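Local coordinates for protein lysine cyclodeaminase (Streptomyces pristinaespiralis, PDB 5YU3) that probably converts L-lysine to L-pipecolic acid with release of ammonia, using bound NAD, and also recognises L-ornithine and L-2,4-diaminobutyric acid, at residues R68-Y81 against T93-T105. Residues are numbered along the deposited sequence; the frame is centred on the assembly and turned at random.
With NAD (nicotinamide-adenine-dinucleotide), chain F; PRO (proline), chain G.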
ATOM      1  N   ARG A  68       0.035 -10.001   6.516  1.00 18.18           N
ATOM      2  CA  ARG A  68      -0.419 -11.193   5.815  1.00 18.80           C
ATOM      3  C   ARG A  68      -0.711 -12.312   6.805  1.00 23.72           C
ATOM      4  O   ARG A  68       0.099 -12.591   7.698  1.00 22.93           O
ATOM      5  CB  ARG A  68       0.620 -11.653   4.786  1.00 18.47           C
ATOM      6  CG  ARG A  68       0.244 -12.975   4.099  1.00 19.94           C
ATOM      7  CD  ARG A  68       1.067 -13.229   2.831  1.00 22.58           C
ATOM      8  NE  ARG A  68       0.704 -14.513   2.231  1.00 21.37           N
ATOM      9  CZ  ARG A  68       1.433 -15.623   2.330  1.00 23.57           C
ATOM     10  NH1 ARG A  68       2.589 -15.616   2.994  1.00 24.05           N
ATOM     11  NH2 ARG A  68       1.004 -16.747   1.768  1.00 21.40           N
ATOM     12  N   GLU A  69      -1.872 -12.940   6.645  1.00 22.99           N
ATOM     13  CA  GLU A  69      -2.192 -14.193   7.316  1.00 26.89           C
ATOM     14  C   GLU A  69      -2.119 -15.304   6.274  1.00 25.35           C
ATOM     15  O   GLU A  69      -3.056 -15.467   5.478  1.00 22.67           O
ATOM     16  CB  GLU A  69      -3.581 -14.123   7.960  1.00 26.81           C
ATOM     17  CG  GLU A  69      -3.571 -13.296   9.258  1.00 34.52           C
ATOM     18  CD  GLU A  69      -2.711 -13.942  10.337  1.00 37.61           C
ATOM     19  OE1 GLU A  69      -2.870 -15.168  10.537  1.00 43.41           O
ATOM     20  OE2 GLU A  69      -1.876 -13.247  10.974  1.00 38.97           O
ATOM     21  N   PRO A  70      -1.026 -16.068   6.225  1.00 24.32           N
ATOM     22  CA  PRO A  70      -0.767 -16.950   5.076  1.00 24.20           C
ATOM     23  C   PRO A  70      -1.887 -17.942   4.821  1.00 24.05           C
ATOM     24  O   PRO A  70      -2.382 -18.602   5.738  1.00 23.18           O
ATOM     25  CB  PRO A  70       0.536 -17.650   5.463  1.00 23.23           C
ATOM     26  CG  PRO A  70       1.188 -16.595   6.492  1.00 27.57           C
ATOM     27  CD  PRO A  70       0.194 -16.019   7.108  1.00 27.44           C
ATOM     28  N   GLY A  71      -2.297 -18.032   3.553  1.00 22.35           N
ATOM     29  CA  GLY A  71      -3.387 -18.890   3.150  1.00 22.44           C
ATOM     30  C   GLY A  71      -4.766 -18.305   3.360  1.00 27.75           C
ATOM     31  O   GLY A  71      -5.748 -18.888   2.878  1.00 26.34           O
ATOM     32  N   ASP A  72      -4.876 -17.176   4.056  1.00 23.71           N
ATOM     33  CA  ASP A  72      -6.173 -16.597   4.376  1.00 21.56           C
ATOM     34  C   ASP A  72      -6.350 -15.266   3.664  1.00 21.90           C
ATOM     35  O   ASP A  72      -7.047 -15.186   2.651  1.00 21.79           O
ATOM     36  CB  ASP A  72      -6.327 -16.401   5.885  1.00 26.80           C
ATOM     37  CG  ASP A  72      -6.409 -17.714   6.639  1.00 37.75           C
ATOM     38  OD1 ASP A  72      -6.276 -17.689   7.881  1.00 45.75           O
ATOM     39  OD2 ASP A  72      -6.618 -18.768   5.992  1.00 38.55           O
ATOM     40  N   HIS A  73      -5.730 -14.210   4.181  1.00 19.75           N
ATOM     41  CA  HIS A  73      -5.948 -12.898   3.592  1.00 18.68           C
ATOM     42  C   HIS A  73      -4.772 -11.992   3.914  1.00 21.14           C
ATOM     43  O   HIS A  73      -3.927 -12.300   4.760  1.00 21.77           O
ATOM     44  CB  HIS A  73      -7.256 -12.279   4.095  1.00 21.56           C
ATOM     45  CG  HIS A  73      -7.373 -12.266   5.584  1.00 25.80           C
ATOM     46  ND1 HIS A  73      -8.276 -13.051   6.267  1.00 29.81           N
ATOM     47  CD2 HIS A  73      -6.687 -11.576   6.525  1.00 25.59           C
ATOM     48  CE1 HIS A  73      -8.149 -12.838   7.564  1.00 26.86           C
ATOM     49  NE2 HIS A  73      -7.187 -11.953   7.747  1.00 31.53           N
ATOM     50  N   ILE A  74      -4.736 -10.863   3.214  1.00 17.37           N
ATOM     51  CA  ILE A  74      -3.761  -9.806   3.442  1.00 17.59           C
ATOM     52  C   ILE A  74      -4.529  -8.548   3.806  1.00 19.12           C
ATOM     53  O   ILE A  74      -5.506  -8.196   3.135  1.00 19.56           O
ATOM     54  CB  ILE A  74      -2.875  -9.558   2.204  1.00 18.25           C
ATOM     55  CG1 ILE A  74      -2.137 -10.838   1.798  1.00 18.38           C
ATOM     56  CG2 ILE A  74      -1.898  -8.403   2.480  1.00 18.84           C
ATOM     57  CD1 ILE A  74      -1.371 -10.716   0.500  1.00 18.69           C
ATOM     58  N   THR A  75      -4.107  -7.883   4.876  1.00 17.63           N
ATOM     59  CA  THR A  75      -4.675  -6.600   5.259  1.00 18.92           C
ATOM     60  C   THR A  75      -3.718  -5.499   4.842  1.00 17.38           C
ATOM     61  O   THR A  75      -2.506  -5.637   5.007  1.00 17.25           O
ATOM     62  CB  THR A  75      -4.911  -6.536   6.777  1.00 17.63           C
ATOM     63  OG1 THR A  75      -5.854  -7.545   7.144  1.00 20.77           O
ATOM     64  CG2 THR A  75      -5.444  -5.165   7.188  1.00 20.10           C
ATOM     65  N   LEU A  76      -4.250  -4.411   4.289  1.00 15.98           N
ATOM     66  CA  LEU A  76      -3.437  -3.227   4.027  1.00 17.82           C
ATOM     67  C   LEU A  76      -4.142  -2.000   4.579  1.00 17.43           C
ATOM     68  O   LEU A  76      -5.251  -1.673   4.146  1.00 17.70           O
ATOM     69  CB  LEU A  76      -3.161  -3.046   2.526  1.00 17.04           C
ATOM     70  CG  LEU A  76      -2.149  -1.931   2.194  1.00 21.24           C
ATOM     71  CD1 LEU A  76      -0.711  -2.353   2.502  1.00 19.95           C
ATOM     72  CD2 LEU A  76      -2.261  -1.466   0.749  1.00 24.67           C
ATOM     73  N   LYS A  77      -3.498  -1.293   5.505  1.00 16.84           N
ATOM     74  CA  LYS A  77      -3.997   0.014   5.893  1.00 17.60           C
ATOM     75  C   LYS A  77      -3.181   1.095   5.204  1.00 17.59           C
ATOM     76  O   LYS A  77      -1.942   1.044   5.184  1.00 19.19           O
ATOM     77  CB  LYS A  77      -3.991   0.233   7.409  1.00 18.20           C
ATOM     78  CG  LYS A  77      -4.574   1.617   7.748  1.00 17.17           C
ATOM     79  CD  LYS A  77      -4.922   1.791   9.228  1.00 19.38           C
ATOM     80  CE  LYS A  77      -3.737   2.351  10.005  1.00 20.14           C
ATOM     81  NZ  LYS A  77      -4.015   2.378  11.464  1.00 18.94           N
ATOM     82  N   THR A  78      -3.886   2.050   4.607  1.00 14.71           N
ATOM     83  CA  THR A  78      -3.297   3.243   4.028  1.00 17.48           C
ATOM     84  C   THR A  78      -3.756   4.408   4.886  1.00 20.68           C
ATOM     85  O   THR A  78      -4.959   4.559   5.133  1.00 18.83           O
ATOM     86  CB  THR A  78      -3.739   3.434   2.574  1.00 17.71           C
ATOM     87  OG1 THR A  78      -5.152   3.204   2.479  1.00 21.18           O
ATOM     88  CG2 THR A  78      -3.020   2.450   1.661  1.00 18.49           C
ATOM     89  N   VAL A  79      -2.815   5.206   5.370  1.00 18.46           N
ATOM     90  CA  VAL A  79      -3.170   6.189   6.385  1.00 17.04           C
ATOM     91  C   VAL A  79      -2.237   7.386   6.286  1.00 19.56           C
ATOM     92  O   VAL A  79      -1.015   7.237   6.170  1.00 18.25           O
ATOM     93  CB  VAL A  79      -3.145   5.555   7.792  1.00 17.14           C
ATOM     94  CG1 VAL A  79      -1.791   4.873   8.060  1.00 19.27           C
ATOM     95  CG2 VAL A  79      -3.459   6.605   8.849  1.00 19.00           C
ATOM     96  N   GLY A  80      -2.821   8.580   6.327  1.00 16.07           N
ATOM     97  CA  GLY A  80      -2.052   9.807   6.349  1.00 16.25           C
ATOM     98  C   GLY A  80      -1.983  10.411   7.741  1.00 18.03           C
ATOM     99  O   GLY A  80      -2.906  10.277   8.543  1.00 16.12           O
ATOM    100  N   TYR A  81      -0.861  11.071   8.016  1.00 14.95           N
ATOM    101  CA  TYR A  81      -0.694  11.948   9.173  1.00 17.23           C
ATOM    102  C   TYR A  81      -0.495  13.344   8.603  1.00 17.64           C
ATOM    103  O   TYR A  81       0.507  13.602   7.926  1.00 18.35           O
ATOM    104  CB  TYR A  81       0.497  11.516  10.029  1.00 14.93           C
ATOM    105  CG  TYR A  81       1.008  12.576  10.984  1.00 15.25           C
ATOM    106  CD1 TYR A  81       0.341  12.847  12.174  1.00 15.79           C
ATOM    107  CD2 TYR A  81       2.170  13.288  10.703  1.00 16.48           C
ATOM    108  CE1 TYR A  81       0.819  13.817  13.068  1.00 16.95           C
ATOM    109  CE2 TYR A  81       2.662  14.252  11.594  1.00 18.91           C
ATOM    110  CZ  TYR A  81       1.976  14.512  12.773  1.00 19.77           C
ATOM    111  OH  TYR A  81       2.451  15.463  13.667  1.00 17.64           O
ATOM    112  N   THR A  93      -6.466  14.753  11.616  1.00 17.22           N
ATOM    113  CA  THR A  93      -5.053  14.587  11.295  1.00 18.08           C
ATOM    114  C   THR A  93      -4.769  13.198  10.730  1.00 16.85           C
ATOM    115  O   THR A  93      -4.024  13.063   9.749  1.00 17.84           O
ATOM    116  CB  THR A  93      -4.215  14.840  12.549  1.00 16.72           C
ATOM    117  OG1 THR A  93      -4.251  16.237  12.854  1.00 16.28           O
ATOM    118  CG2 THR A  93      -2.754  14.397  12.349  1.00 15.12           C
ATOM    119  N   ILE A  94      -5.337  12.164  11.350  1.00 15.98           N
ATOM    120  CA  ILE A  94      -5.179  10.779  10.914  1.00 15.05           C
ATOM    121  C   ILE A  94      -6.363  10.441  10.012  1.00 18.39           C
ATOM    122  O   ILE A  94      -7.514  10.403  10.462  1.00 18.61           O
ATOM    123  CB  ILE A  94      -5.087   9.814  12.104  1.00 14.93           C
ATOM    124  CG1 ILE A  94      -3.830  10.106  12.949  1.00 18.13           C
ATOM    125  CG2 ILE A  94      -5.108   8.352  11.628  1.00 17.79           C
ATOM    126  CD1 ILE A  94      -2.512   9.946  12.186  1.00 17.49           C
ATOM    127  N   LEU A  95      -6.076  10.184   8.739  1.00 15.14           N
ATOM    128  CA  LEU A  95      -7.095   9.895   7.738  1.00 17.19           C
ATOM    129  C   LEU A  95      -6.649   8.653   6.983  1.00 18.00           C
ATOM    130  O   LEU A  95      -5.585   8.664   6.358  1.00 18.25           O
ATOM    131  CB  LEU A  95      -7.250  11.097   6.795  1.00 19.59           C
ATOM    132  CG  LEU A  95      -8.507  11.361   5.971  1.00 23.33           C
ATOM    133  CD1 LEU A  95      -9.758  11.092   6.801  1.00 24.23           C
ATOM    134  CD2 LEU A  95      -8.465  12.802   5.455  1.00 18.11           C
ATOM    135  N   GLY A  96      -7.445   7.586   7.039  1.00 15.97           N
ATOM    136  CA  GLY A  96      -7.019   6.355   6.399  1.00 16.10           C
ATOM    137  C   GLY A  96      -8.161   5.401   6.112  1.00 17.97           C
ATOM    138  O   GLY A  96      -9.319   5.654   6.457  1.00 15.55           O
ATOM    139  N   THR A  97      -7.802   4.286   5.478  1.00 17.50           N
ATOM    140  CA  THR A  97      -8.732   3.232   5.087  1.00 18.78           C
ATOM    141  C   THR A  97      -8.026   1.889   5.234  1.00 19.18           C
ATOM    142  O   THR A  97      -6.797   1.813   5.214  1.00 18.17           O
ATOM    143  CB  THR A  97      -9.226   3.438   3.643  1.00 22.80           C
ATOM    144  OG1 THR A  97      -8.145   3.914   2.842  1.00 22.17           O
ATOM    145  CG2 THR A  97     -10.351   4.476   3.590  1.00 21.16           C
ATOM    146  N   VAL A  98      -8.805   0.817   5.392  1.00 16.32           N
ATOM    147  CA  VAL A  98      -8.252  -0.517   5.598  1.00 14.81           C
ATOM    148  C   VAL A  98      -8.884  -1.454   4.581  1.00 18.46           C
ATOM    149  O   VAL A  98     -10.115  -1.524   4.483  1.00 18.30           O
ATOM    150  CB  VAL A  98      -8.490  -1.050   7.026  1.00 18.68           C
ATOM    151  CG1 VAL A  98      -7.550  -2.225   7.314  1.00 17.65           C
ATOM    152  CG2 VAL A  98      -8.293   0.057   8.070  1.00 19.47           C
ATOM    153  N   ALA A  99      -8.048  -2.173   3.830  1.00 16.59           N
ATOM    154  CA  ALA A  99      -8.525  -3.114   2.824  1.00 18.27           C
ATOM    155  C   ALA A  99      -8.105  -4.535   3.177  1.00 20.12           C
ATOM    156  O   ALA A  99      -7.092  -4.759   3.851  1.00 18.02           O
ATOM    157  CB  ALA A  99      -7.994  -2.748   1.423  1.00 18.30           C
ATOM    158  N   ARG A 100      -8.889  -5.504   2.706  1.00 18.24           N
ATOM    159  CA  ARG A 100      -8.562  -6.910   2.854  1.00 18.00           C
ATOM    160  C   ARG A 100      -8.540  -7.555   1.473  1.00 17.94           C
ATOM    161  O   ARG A 100      -9.399  -7.261   0.636  1.00 19.12           O
ATOM    162  CB  ARG A 100      -9.572  -7.624   3.757  1.00 19.54           C
ATOM    163  CG  ARG A 100      -9.227  -9.080   3.999  1.00 24.14           C
ATOM    164  CD  ARG A 100     -10.065  -9.673   5.107  1.00 31.54           C
ATOM    165  NE  ARG A 100      -9.648  -9.168   6.411  1.00 31.75           N
ATOM    166  CZ  ARG A 100     -10.019  -9.706   7.567  1.00 30.77           C
ATOM    167  NH1 ARG A 100     -10.809 -10.764   7.572  1.00 33.39           N
ATOM    168  NH2 ARG A 100      -9.590  -9.182   8.718  1.00 33.19           N
ATOM    169  N   TYR A 101      -7.535  -8.401   1.237  1.00 17.92           N
ATOM    170  CA  TYR A 101      -7.310  -9.085  -0.034  1.00 19.26           C
ATOM    171  C   TYR A 101      -7.254 -10.587   0.203  1.00 18.88           C
ATOM    172  O   TYR A 101      -6.646 -11.044   1.172  1.00 21.40           O
ATOM    173  CB  TYR A 101      -5.990  -8.615  -0.693  1.00 15.96           C
ATOM    174  CG  TYR A 101      -5.961  -7.132  -0.963  1.00 17.28           C
ATOM    175  CD1 TYR A 101      -5.593  -6.234   0.034  1.00 16.93           C
ATOM    176  CD2 TYR A 101      -6.333  -6.624  -2.209  1.00 17.66           C
ATOM    177  CE1 TYR A 101      -5.587  -4.885  -0.199  1.00 20.17           C
ATOM    178  CE2 TYR A 101      -6.326  -5.264  -2.454  1.00 19.44           C
ATOM    179  CZ  TYR A 101      -5.953  -4.398  -1.440  1.00 19.47           C
ATOM    180  OH  TYR A 101      -5.943  -3.045  -1.655  1.00 22.42           O
ATOM    181  N   ASP A 102      -7.881 -11.363  -0.682  1.00 18.11           N
ATOM    182  CA  ASP A 102      -7.782 -12.812  -0.575  1.00 19.33           C
ATOM    183  C   ASP A 102      -6.350 -13.247  -0.850  1.00 18.57           C
ATOM    184  O   ASP A 102      -5.759 -12.847  -1.858  1.00 19.47           O
ATOM    185  CB  ASP A 102      -8.734 -13.497  -1.559  1.00 18.87           C
ATOM    186  CG  ASP A 102      -8.728 -15.004  -1.409  1.00 25.38           C
ATOM    187  OD1 ASP A 102      -9.221 -15.493  -0.376  1.00 32.34           O
ATOM    188  OD2 ASP A 102      -8.225 -15.700  -2.311  1.00 24.49           O
ATOM    189  N   ASP A 103      -5.786 -14.060   0.048  1.00 16.80           N
ATOM    190  CA  ASP A 103      -4.397 -14.480  -0.124  1.00 18.89           C
ATOM    191  C   ASP A 103      -4.230 -15.459  -1.280  1.00 19.83           C
ATOM    192  O   ASP A 103      -3.149 -15.526  -1.884  1.00 20.16           O
ATOM    193  CB  ASP A 103      -3.862 -15.120   1.154  1.00 19.80           C
ATOM    194  CG  ASP A 103      -2.355 -15.269   1.129  1.00 19.76           C
ATOM    195  OD1 ASP A 103      -1.669 -14.238   0.964  1.00 22.88           O
ATOM    196  OD2 ASP A 103      -1.847 -16.404   1.265  1.00 21.13           O
ATOM    197  N   THR A 104      -5.268 -16.236  -1.589  1.00 19.48           N
ATOM    198  CA  THR A 104      -5.149 -17.239  -2.645  1.00 21.80           C
ATOM    199  C   THR A 104      -5.205 -16.601  -4.035  1.00 20.68           C
ATOM    200  O   THR A 104      -4.358 -16.889  -4.890  1.00 22.54           O
ATOM    201  CB  THR A 104      -6.241 -18.303  -2.468  1.00 24.15           C
ATOM    202  OG1 THR A 104      -6.098 -18.917  -1.178  1.00 24.79           O
ATOM    203  CG2 THR A 104      -6.121 -19.391  -3.531  1.00 22.25           C
ATOM    204  N   THR A 105      -6.180 -15.723  -4.275  1.00 18.29           N
ATOM    205  CA  THR A 105      -6.404 -15.139  -5.598  1.00 17.95           C
ATOM    206  C   THR A 105      -5.881 -13.717  -5.747  1.00 21.10           C
ATOM    207  O   THR A 105      -5.734 -13.244  -6.885  1.00 17.11           O
ATOM    208  CB  THR A 105      -7.897 -15.103  -5.937  1.00 21.24           C
ATOM    209  OG1 THR A 105      -8.554 -14.176  -5.063  1.00 19.21           O
ATOM    210  CG2 THR A 105      -8.527 -16.488  -5.792  1.00 23.83           C
TER
HETATM  211  PA  NAD F 402      -4.462  15.382  16.452  1.00 17.23           P
HETATM  212  O1A NAD F 402      -4.000  16.421  15.480  1.00 14.49           O
HETATM  213  O2A NAD F 402      -5.938  15.055  16.565  1.00 17.31           O
HETATM  214  O5B NAD F 402      -4.008  15.839  17.927  1.00 16.86           O
HETATM  215  C5B NAD F 402      -2.632  16.140  18.190  1.00 15.14           C
HETATM  216  C4B NAD F 402      -2.626  17.214  19.268  1.00 18.06           C
HETATM  217  O4B NAD F 402      -1.284  17.436  19.705  1.00 17.93           O
HETATM  218  C3B NAD F 402      -3.125  18.559  18.731  1.00 16.62           C
HETATM  219  O3B NAD F 402      -4.278  18.997  19.483  1.00 19.53           O
HETATM  220  C2B NAD F 402      -1.943  19.494  18.932  1.00 17.75           C
HETATM  221  O2B NAD F 402      -2.310  20.820  19.306  1.00 20.57           O
HETATM  222  C1B NAD F 402      -1.201  18.812  20.059  1.00 18.05           C
HETATM  223  N9A NAD F 402       0.225  19.166  20.224  1.00 17.83           N
HETATM  224  C8A NAD F 402       1.142  19.442  19.268  1.00 19.93           C
HETATM  225  N7A NAD F 402       2.362  19.700  19.841  1.00 17.46           N
HETATM  226  C5A NAD F 402       2.206  19.577  21.181  1.00 17.36           C
HETATM  227  C6A NAD F 402       3.053  19.711  22.381  1.00 17.08           C
HETATM  228  N6A NAD F 402       4.365  20.026  22.275  1.00 19.49           N
HETATM  229  N1A NAD F 402       2.479  19.479  23.584  1.00 18.69           N
HETATM  230  C2A NAD F 402       1.180  19.161  23.737  1.00 19.09           C
HETATM  231  N3A NAD F 402       0.345  19.038  22.693  1.00 17.27           N
HETATM  232  C4A NAD F 402       0.799  19.226  21.423  1.00 18.51           C
HETATM  233  O3  NAD F 402      -3.639  14.021  16.117  1.00 15.95           O
HETATM  234  PN  NAD F 402      -3.881  12.563  16.731  1.00 15.48           P
HETATM  235  O1N NAD F 402      -4.317  12.712  18.170  1.00 15.26           O
HETATM  236  O2N NAD F 402      -4.733  11.783  15.753  1.00 14.77           O
HETATM  237  O5D NAD F 402      -2.404  11.919  16.662  1.00 15.95           O
HETATM  238  C5D NAD F 402      -1.402  12.317  17.600  1.00 17.58           C
HETATM  239  C4D NAD F 402      -0.143  11.484  17.359  1.00 13.84           C
HETATM  240  O4D NAD F 402      -0.444  10.095  17.497  1.00 15.61           O
HETATM  241  C3D NAD F 402       0.391  11.654  15.947  1.00 17.91           C
HETATM  242  O3D NAD F 402       1.835  11.626  15.994  1.00 17.09           O
HETATM  243  C2D NAD F 402      -0.084  10.403  15.242  1.00 15.50           C
HETATM  244  O2D NAD F 402       0.681  10.091  14.070  1.00 16.79           O
HETATM  245  C1D NAD F 402       0.080   9.399  16.365  1.00 16.39           C
HETATM  246  N1N NAD F 402      -0.639   8.144  16.186  1.00 15.63           N
HETATM  247  C2N NAD F 402      -0.086   7.032  16.690  1.00 16.08           C
HETATM  248  C3N NAD F 402      -0.708   5.799  16.556  1.00 16.30           C
HETATM  249  C7N NAD F 402      -0.057   4.595  17.151  1.00 16.72           C
HETATM  250  O7N NAD F 402      -0.449   3.483  16.860  1.00 15.43           O
HETATM  251  N7N NAD F 402       0.931   4.781  18.042  1.00 14.79           N
HETATM  252  C4N NAD F 402      -1.952   5.715  15.922  1.00 17.82           C
HETATM  253  C5N NAD F 402      -2.514   6.895  15.437  1.00 15.91           C
HETATM  254  C6N NAD F 402      -1.843   8.110  15.587  1.00 16.73           C
HETATM  255  N   PRO G 403       1.098   5.639  13.007  1.00 27.81           N
HETATM  256  CA  PRO G 403      -0.407   5.569  12.607  1.00 32.93           C
HETATM  257  C   PRO G 403      -0.879   4.090  12.532  1.00 24.76           C
HETATM  258  O   PRO G 403      -1.943   3.943  11.904  1.00 24.80           O
HETATM  259  CB  PRO G 403      -0.437   6.175  11.481  1.00 27.65           C
HETATM  260  CG  PRO G 403       0.649   7.356  11.665  1.00 30.30           C
HETATM  261  CD  PRO G 403       1.348   7.063  12.715  1.00 26.46           C
HETATM  262  OXT PRO G 403      -0.277   3.107  13.095  1.00 20.56           O
HETATM  263  O   HOH W   1      -7.607 -17.377   0.743  1.00 28.82           O
HETATM  264  O   HOH W   2      -6.121   0.374   2.291  1.00 22.09           O
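Arg100 lays its guanidinium flat over one face of the His73 ring, centres 3.7 Å apart and planes 12° apart. Its CD adds a CH-pi contact over the same ring. A bend at chi3 (-73°) turns the guanidinium across the histidine, and Arg100 NH1 is held in a salt bridge by Glu313 of helix 305-321. Strands 73-81 and 94-102 are antiparallel neighbours, paired by backbone hydrogen bonds from Ile74-Tyr101 to Gly80-Leu95. Beyond the His73 end, Asp103 reaches back to the turn before strand 73-81. Arg68 grips the carboxylate side-on, Arg68 NE to Asp103 OD1 at 2.7 Å and Arg68 NH2 to Asp103 OD2 at 2.9 Å. Gly71 N also hydrogen-bonds Asp103 OD2 at 2.8 Å, from above the carboxylate plane. From the middle of strand 73-81 onward the pair lines the proline and NAD pockets. Lys77 NZ donates to the bound proline O at 2.6 Å and also pairs with Asp308. Thr93 OG1 donates to NAD O1A at 2.6 Å, while Thr93 CG2 packs 3.5 Å from Tyr81 CD1. On the face with Leu76, Tyr101 OH hydrogen-bonds Thr78 OG1 of the second subunit. Three donors on one carboxylate probably favour its charged form and tie it to both strand 60-69 and the turn, while Lys77 and Thr93 offer polar groups to the bound proline and NAD.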